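Local structure of acyl-coenzyme A oxidase (Caenorhabditis elegans, 5K3H) at residues Thr489-Thr494 against Leu569-Glu574; His538-Ile543 against Leu575-Thr580; Thr580-Leu583 against Phe587-Ser590. The protein catalyses the FAD-dependent first step of peroxisomal beta-oxidation, desaturating acyl-CoA to the 2-trans-enoyl-CoA and reducing oxygen to hydrogen peroxide. All blocks are in the same frame, centred on the assembly; numbering follows the deposited sequence.

Contact 1 of 3, residues Thr489-Thr494 against Leu569-Glu574; sequences TEYIKT and LHVNYE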
# COMPACT_ATOMS: atom_id res chain seq x y z
N THR B 489 -4.48 -20.47 -26.96
CA THR B 489 -3.14 -20.97 -27.19
C THR B 489 -2.25 -19.97 -27.90
O THR B 489 -1.03 -19.98 -27.68
CB THR B 489 -3.18 -22.30 -27.96
OG1 THR B 489 -3.60 -22.07 -29.31
CG2 THR B 489 -4.18 -23.27 -27.30
N GLU B 490 -2.80 -19.05 -28.69
CA GLU B 490 -1.91 -18.04 -29.24
C GLU B 490 -1.39 -17.08 -28.17
O GLU B 490 -0.24 -16.63 -28.26
CB GLU B 490 -2.57 -17.28 -30.38
CG GLU B 490 -3.01 -18.17 -31.55
CD GLU B 490 -1.93 -19.15 -32.01
OE1 GLU B 490 -2.29 -20.26 -32.42
OE2 GLU B 490 -0.72 -18.82 -31.97
N TYR B 491 -2.19 -16.80 -27.13
CA TYR B 491 -1.70 -16.00 -26.00
C TYR B 491 -0.65 -16.75 -25.19
O TYR B 491 0.35 -16.18 -24.75
CB TYR B 491 -2.87 -15.59 -25.09
CG TYR B 491 -3.76 -14.52 -25.66
CD1 TYR B 491 -4.81 -14.86 -26.50
CD2 TYR B 491 -3.56 -13.18 -25.36
CE1 TYR B 491 -5.64 -13.87 -27.06
CE2 TYR B 491 -4.38 -12.18 -25.90
CZ TYR B 491 -5.43 -12.53 -26.76
OH TYR B 491 -6.26 -11.55 -27.29
N ILE B 492 -0.90 -18.03 -24.93
CA ILE B 492 0.08 -18.83 -24.19
C ILE B 492 1.40 -18.88 -24.96
O ILE B 492 2.47 -18.62 -24.39
CB ILE B 492 -0.49 -20.23 -23.91
CG1 ILE B 492 -1.66 -20.11 -22.91
CG2 ILE B 492 0.56 -21.12 -23.30
CD1 ILE B 492 -2.35 -21.42 -22.54
N LYS B 493 1.34 -19.13 -26.27
CA LYS B 493 2.58 -19.15 -27.06
C LYS B 493 3.28 -17.80 -27.07
O LYS B 493 4.51 -17.74 -27.17
CB LYS B 493 2.32 -19.59 -28.50
CG LYS B 493 1.92 -21.04 -28.63
CD LYS B 493 2.10 -21.49 -30.07
CE LYS B 493 1.27 -20.65 -31.02
NZ LYS B 493 1.84 -20.58 -32.41
N THR B 494 2.52 -16.70 -26.98
CA THR B 494 3.11 -15.37 -26.95
C THR B 494 3.80 -15.10 -25.61
O THR B 494 4.91 -14.55 -25.58
CB THR B 494 2.03 -14.33 -27.25
OG1 THR B 494 1.50 -14.60 -28.56
CG2 THR B 494 2.56 -12.91 -27.23
N LEU B 569 -10.16 -12.24 -20.20
CA LEU B 569 -9.78 -10.96 -19.60
C LEU B 569 -8.35 -11.01 -19.07
O LEU B 569 -7.54 -10.10 -19.33
CB LEU B 569 -10.74 -10.61 -18.46
CG LEU B 569 -10.47 -9.32 -17.68
CD1 LEU B 569 -10.51 -8.08 -18.61
CD2 LEU B 569 -11.46 -9.17 -16.55
N HIS B 570 -8.02 -12.08 -18.35
CA HIS B 570 -6.70 -12.24 -17.75
C HIS B 570 -5.61 -12.17 -18.81
O HIS B 570 -4.65 -11.39 -18.68
CB HIS B 570 -6.66 -13.57 -16.98
CG HIS B 570 -5.42 -13.79 -16.17
ND1 HIS B 570 -5.04 -12.97 -15.14
CD2 HIS B 570 -4.48 -14.77 -16.23
CE1 HIS B 570 -3.91 -13.41 -14.61
NE2 HIS B 570 -3.56 -14.51 -15.25
N VAL B 571 -5.70 -13.00 -19.86
CA VAL B 571 -4.58 -13.04 -20.80
C VAL B 571 -4.43 -11.71 -21.53
O VAL B 571 -3.31 -11.27 -21.80
CB VAL B 571 -4.73 -14.23 -21.77
CG1 VAL B 571 -4.63 -15.55 -21.03
CG2 VAL B 571 -6.07 -14.14 -22.54
N ASN B 572 -5.53 -11.00 -21.80
CA ASN B 572 -5.40 -9.70 -22.46
C ASN B 572 -4.86 -8.62 -21.52
O ASN B 572 -4.04 -7.79 -21.93
CB ASN B 572 -6.73 -9.26 -23.06
CG ASN B 572 -7.01 -9.96 -24.35
OD1 ASN B 572 -6.38 -9.67 -25.37
ND2 ASN B 572 -8.00 -10.87 -24.35
N TYR B 573 -5.33 -8.60 -20.26
CA TYR B 573 -4.80 -7.64 -19.30
C TYR B 573 -3.32 -7.89 -19.03
O TYR B 573 -2.50 -6.97 -19.03
CB TYR B 573 -5.59 -7.72 -18.01
CG TYR B 573 -5.20 -6.68 -17.00
CD1 TYR B 573 -5.77 -5.41 -17.03
CD2 TYR B 573 -4.23 -6.94 -16.04
CE1 TYR B 573 -5.42 -4.44 -16.12
CE2 TYR B 573 -3.88 -5.97 -15.12
CZ TYR B 573 -4.48 -4.73 -15.17
OH TYR B 573 -4.14 -3.76 -14.26
N GLU B 574 -2.96 -9.16 -18.76
CA GLU B 574 -1.58 -9.48 -18.46
C GLU B 574 -0.68 -9.24 -19.67
O GLU B 574 0.46 -8.80 -19.52
CB GLU B 574 -1.48 -10.92 -17.97
CG GLU B 574 -2.28 -11.21 -16.69
CD GLU B 574 -1.82 -10.39 -15.49
OE1 GLU B 574 -0.58 -10.23 -15.32
OE2 GLU B 574 -2.68 -9.90 -14.69
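Tyr491 reaches across to two successive residues of helix 557-577, Val571 over one ring face and Asn572 at the hydroxyl. The methyl CG2 of Val571 sits 4.0 Å from the centroid of the Tyr491 ring and 17° off the normal, a CH-pi contact displaced toward the CG and CD2 side of the ring; CG2 is 3.9 Å from Tyr491 CG. With its CG beside the backbone N (chi1 -73°), the tyrosine crosses the valine side chain at about a right angle and carries its OH past Val571 to Asn572. This is helix-to-helix packing in the all-helical C-terminal region of the acyl-CoA oxidase fold, joining the start of helix 489-515 to helix 557-577. Tyr491 OH donates to Asn572 OD1 at 2.7 Å, approaching somewhat tilted from the carbonyl plane, while ring and amide planes stand 80° apart. The amide's rotation is fixed from its other end, since Asn572 ND2 bonds to His568 O. Were the ring and hydroxyl cut back to an alanine here, Asn572 OD1 would probably lose its tyrosine donor and a gap would open over Val571 CG2. Tyr595 of helix 590-616 packs on Tyr491, and Val596 and Gln599 of the same helix on Asn572.

Contact 2 of 3, residues His538-Ile543 against Leu575-Thr580; sequences HTRLFI and LLDVAT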
# COMPACT_ATOMS: atom_id res chain seq x y z
N HIS B 538 8.41 -15.81 -16.33
CA HIS B 538 8.26 -17.26 -16.26
C HIS B 538 7.15 -17.64 -15.28
O HIS B 538 6.30 -18.48 -15.58
CB HIS B 538 9.61 -17.86 -15.87
CG HIS B 538 9.55 -19.31 -15.55
ND1 HIS B 538 9.62 -20.29 -16.52
CD2 HIS B 538 9.49 -19.96 -14.35
CE1 HIS B 538 9.58 -21.48 -15.93
NE2 HIS B 538 9.50 -21.30 -14.62
N THR B 539 7.14 -16.97 -14.11
CA THR B 539 6.14 -17.27 -13.09
C THR B 539 4.74 -16.88 -13.57
O THR B 539 3.80 -17.66 -13.42
CB THR B 539 6.50 -16.53 -11.80
OG1 THR B 539 7.82 -16.92 -11.38
CG2 THR B 539 5.51 -16.85 -10.69
N ARG B 540 4.61 -15.70 -14.20
CA ARG B 540 3.33 -15.28 -14.76
C ARG B 540 2.88 -16.23 -15.88
O ARG B 540 1.68 -16.49 -16.03
CB ARG B 540 3.41 -13.83 -15.25
CG ARG B 540 3.67 -12.85 -14.10
CD ARG B 540 3.95 -11.43 -14.54
NE ARG B 540 2.76 -10.72 -14.98
CZ ARG B 540 2.72 -9.42 -15.25
NH1 ARG B 540 3.80 -8.68 -15.11
NH2 ARG B 540 1.60 -8.85 -15.64
N LEU B 541 3.82 -16.72 -16.69
CA LEU B 541 3.45 -17.69 -17.72
C LEU B 541 2.84 -18.95 -17.11
O LEU B 541 1.83 -19.47 -17.61
CB LEU B 541 4.66 -18.03 -18.59
CG LEU B 541 4.59 -19.34 -19.38
CD1 LEU B 541 3.51 -19.26 -20.47
CD2 LEU B 541 5.96 -19.65 -19.96
N PHE B 542 3.45 -19.46 -16.03
CA PHE B 542 2.90 -20.63 -15.34
C PHE B 542 1.47 -20.38 -14.86
O PHE B 542 0.60 -21.24 -15.00
CB PHE B 542 3.75 -21.01 -14.13
CG PHE B 542 3.18 -22.18 -13.36
CD1 PHE B 542 3.38 -23.48 -13.80
CD2 PHE B 542 2.38 -21.97 -12.25
CE1 PHE B 542 2.85 -24.54 -13.11
CE2 PHE B 542 1.83 -23.04 -11.55
CZ PHE B 542 2.07 -24.32 -11.97
N ILE B 543 1.23 -19.21 -14.27
CA ILE B 543 -0.09 -18.91 -13.73
C ILE B 543 -1.15 -18.93 -14.84
O ILE B 543 -2.22 -19.52 -14.68
CB ILE B 543 -0.05 -17.56 -12.99
CG1 ILE B 543 0.84 -17.66 -11.74
CG2 ILE B 543 -1.46 -17.10 -12.61
CD1 ILE B 543 1.30 -16.33 -11.19
N LEU B 575 -1.17 -9.53 -20.88
CA LEU B 575 -0.35 -9.28 -22.07
C LEU B 575 -0.14 -7.79 -22.30
O LEU B 575 0.97 -7.35 -22.61
CB LEU B 575 -0.95 -9.94 -23.31
CG LEU B 575 -0.18 -9.75 -24.63
CD1 LEU B 575 1.32 -10.19 -24.53
CD2 LEU B 575 -0.91 -10.48 -25.80
N LEU B 576 -1.20 -6.98 -22.16
CA LEU B 576 -1.01 -5.53 -22.26
C LEU B 576 -0.02 -5.04 -21.22
O LEU B 576 0.76 -4.13 -21.49
CB LEU B 576 -2.35 -4.81 -22.13
CG LEU B 576 -2.54 -3.42 -22.75
CD1 LEU B 576 -2.26 -3.38 -24.25
CD2 LEU B 576 -3.95 -2.93 -22.47
N ASP B 577 -0.01 -5.68 -20.04
CA ASP B 577 0.88 -5.28 -18.96
C ASP B 577 2.34 -5.46 -19.30
O ASP B 577 3.18 -4.67 -18.83
CB ASP B 577 0.56 -6.08 -17.70
CG ASP B 577 1.22 -5.51 -16.46
OD1 ASP B 577 1.32 -4.27 -16.39
OD2 ASP B 577 1.66 -6.29 -15.57
N VAL B 578 2.69 -6.49 -20.08
CA VAL B 578 4.08 -6.79 -20.41
C VAL B 578 4.34 -6.56 -21.90
O VAL B 578 5.13 -7.27 -22.54
CB VAL B 578 4.43 -8.23 -19.99
CG1 VAL B 578 4.21 -8.39 -18.49
CG2 VAL B 578 3.62 -9.26 -20.77
N ALA B 579 3.64 -5.56 -22.47
CA ALA B 579 3.62 -5.33 -23.91
C ALA B 579 5.00 -4.99 -24.47
O ALA B 579 5.32 -5.38 -25.60
CB ALA B 579 2.63 -4.21 -24.24
N THR B 580 5.81 -4.26 -23.71
CA THR B 580 7.16 -3.91 -24.16
C THR B 580 7.95 -5.13 -24.62
O THR B 580 8.57 -5.12 -25.69
CB THR B 580 7.90 -3.17 -23.04
OG1 THR B 580 7.32 -1.87 -22.89
CG2 THR B 580 9.40 -3.02 -23.36
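Asp577 OD2 is gripped by both terminal nitrogens of Arg540, unequally: NH2 donates to it at 2.6 Å with an N-H...O angle of 159°, whereas the bond from NH1 to the same oxygen, at 3.2 Å, is weak. This salt bridge ties helix 520-553 to the end of helix 557-577 in the C-terminal helical region of the oxidase, close to Arg536, an ATP-binding residue. The acceptor oxygen lies near the guanidinium plane and uses its anti lone pair, pointing away from the other carboxylate oxygen, and the two planar groups are turned 49° apart. Two carboxylates, Asp577 and Glu574 one turn back, share the NH2 end of Arg540, which probably offsets its charge and limits its rotation. A bend in the arginine chain (chi3 75°) swings the head group round to meet them. Val578, the residue at which the chain leaves helical geometry before helix 579-584, supplies the apolar side of the contact. Its side chain and that of Arg540 run past each other in opposite directions, and its CG1 lies over one guanidinium face, 3.3 Å above the plane and 3.4 Å from Arg540 NH1.

Contact 3 of 3, residues Thr580-Leu583 against Phe587-Ser590; sequences TYAL and FMSS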
# COMPACT_ATOMS: atom_id res chain seq x y z
N THR B 580 5.81 -4.26 -23.71
CA THR B 580 7.16 -3.91 -24.16
C THR B 580 7.95 -5.13 -24.62
O THR B 580 8.57 -5.12 -25.69
CB THR B 580 7.90 -3.17 -23.04
OG1 THR B 580 7.32 -1.87 -22.89
CG2 THR B 580 9.40 -3.02 -23.36
N TYR B 581 7.94 -6.21 -23.83
CA TYR B 581 8.70 -7.40 -24.21
C TYR B 581 8.17 -8.01 -25.52
O TYR B 581 8.94 -8.65 -26.25
CB TYR B 581 8.65 -8.42 -23.07
CG TYR B 581 9.16 -7.85 -21.77
CD1 TYR B 581 10.51 -7.72 -21.53
CD2 TYR B 581 8.27 -7.43 -20.78
CE1 TYR B 581 10.99 -7.18 -20.36
CE2 TYR B 581 8.74 -6.89 -19.57
CZ TYR B 581 10.11 -6.77 -19.37
OH TYR B 581 10.62 -6.23 -18.18
N ALA B 582 6.87 -7.86 -25.81
CA ALA B 582 6.31 -8.42 -27.04
C ALA B 582 6.66 -7.57 -28.25
O ALA B 582 6.87 -8.10 -29.35
CB ALA B 582 4.79 -8.58 -26.90
N LEU B 583 6.71 -6.25 -28.06
CA LEU B 583 6.97 -5.32 -29.15
C LEU B 583 8.46 -5.23 -29.48
O LEU B 583 8.80 -4.91 -30.63
CB LEU B 583 6.45 -3.93 -28.77
CG LEU B 583 4.94 -3.70 -28.56
CD1 LEU B 583 4.71 -2.44 -27.76
CD2 LEU B 583 4.20 -3.61 -29.89
N PHE B 587 7.84 -9.10 -32.32
CA PHE B 587 7.00 -10.30 -32.25
C PHE B 587 5.52 -9.94 -32.33
O PHE B 587 4.71 -10.73 -32.83
CB PHE B 587 7.32 -11.11 -31.00
CG PHE B 587 6.78 -12.51 -31.03
CD1 PHE B 587 7.40 -13.48 -31.82
CD2 PHE B 587 5.64 -12.87 -30.30
CE1 PHE B 587 6.92 -14.78 -31.87
CE2 PHE B 587 5.15 -14.18 -30.36
CZ PHE B 587 5.78 -15.14 -31.14
N MET B 588 5.13 -8.80 -31.75
CA MET B 588 3.79 -8.23 -31.92
C MET B 588 3.85 -6.88 -32.65
O MET B 588 4.79 -6.10 -32.47
CB MET B 588 3.07 -8.02 -30.58
CG MET B 588 2.30 -9.22 -30.07
SD MET B 588 1.35 -9.00 -28.51
CE MET B 588 0.04 -7.86 -28.94
N SER B 589 2.82 -6.61 -33.43
CA SER B 589 2.66 -5.33 -34.09
C SER B 589 1.76 -4.42 -33.25
O SER B 589 1.05 -4.85 -32.33
CB SER B 589 2.04 -5.51 -35.46
OG SER B 589 0.78 -6.16 -35.31
N SER B 590 1.78 -3.13 -33.60
CA SER B 590 0.86 -2.17 -33.02
C SER B 590 -0.59 -2.59 -33.24
O SER B 590 -1.44 -2.41 -32.37
CB SER B 590 1.13 -0.78 -33.60
OG SER B 590 0.24 0.18 -33.05
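The peptide carbonyl of Ala582 and the ring of Phe587 are the flat groups here, and they are engaged in different ways. Above the carbonyl plane of Ala582, 45° out of it and therefore not on a lone pair, stands the amide of Met588: Met588 N donates to Ala582 O at 3.0 Å, with an N-H...O angle of 151°. Phe587 meets the same oxygen with its CB, 3.5 Å from Ala582 O, while its ring leads away, because CG lies opposite the backbone N (chi1 -165°); the ring is stacked instead on His497 of helix 489-515. One apolar side-chain contact is added, Met588 SD resting 3.8 Å from Ala582 CB. Leu583 points away from the loop at its CB, but its CD2 comes back to 3.6 Å from Met588 O. Together these contacts hold the loop that follows helix 579-584 against that helix. Ser589 is the N-cap of helix 590-616: its OG caps a backbone N in the first turn, and its own N bonds to Gln592 OE1, a reciprocal pattern consistent with a capping box. At the dimer interface, Ser590 OG bonds to Glu584 of the second subunit. Helix 489-515 lies against Ala582 through Ile498, and against the ATP-binding residue Tyr581, next to Ala582 in the chain, through Ile498 and Arg501, while Leu593 and Val596 of helix 590-616 pack on Met588, and Leu593 also touches Leu583.

How the contacts relate
All three contacts lie in the C-terminal helical region, but at different depths. Contact 1 is buried and joins a CH-pi contact to one neutral hydrogen bond. Contact 2 is only partly buried, with an exposed aspartate, and is dominated by charge; contact 3 is again buried, yet its one cross-segment hydrogen bond is between backbone atoms. Contacts 1 and 2 both use helix 557-577, their centres about 8 Å apart, but that helix meets a tyrosine in contact 1 and an arginine in contact 2. Contacts 2 and 3 share Thr580, whose OG1 meets Thr580 of the second subunit. Leu575 CD2 packs both on Tyr491 and on Met588 SD, bringing all three contacts together.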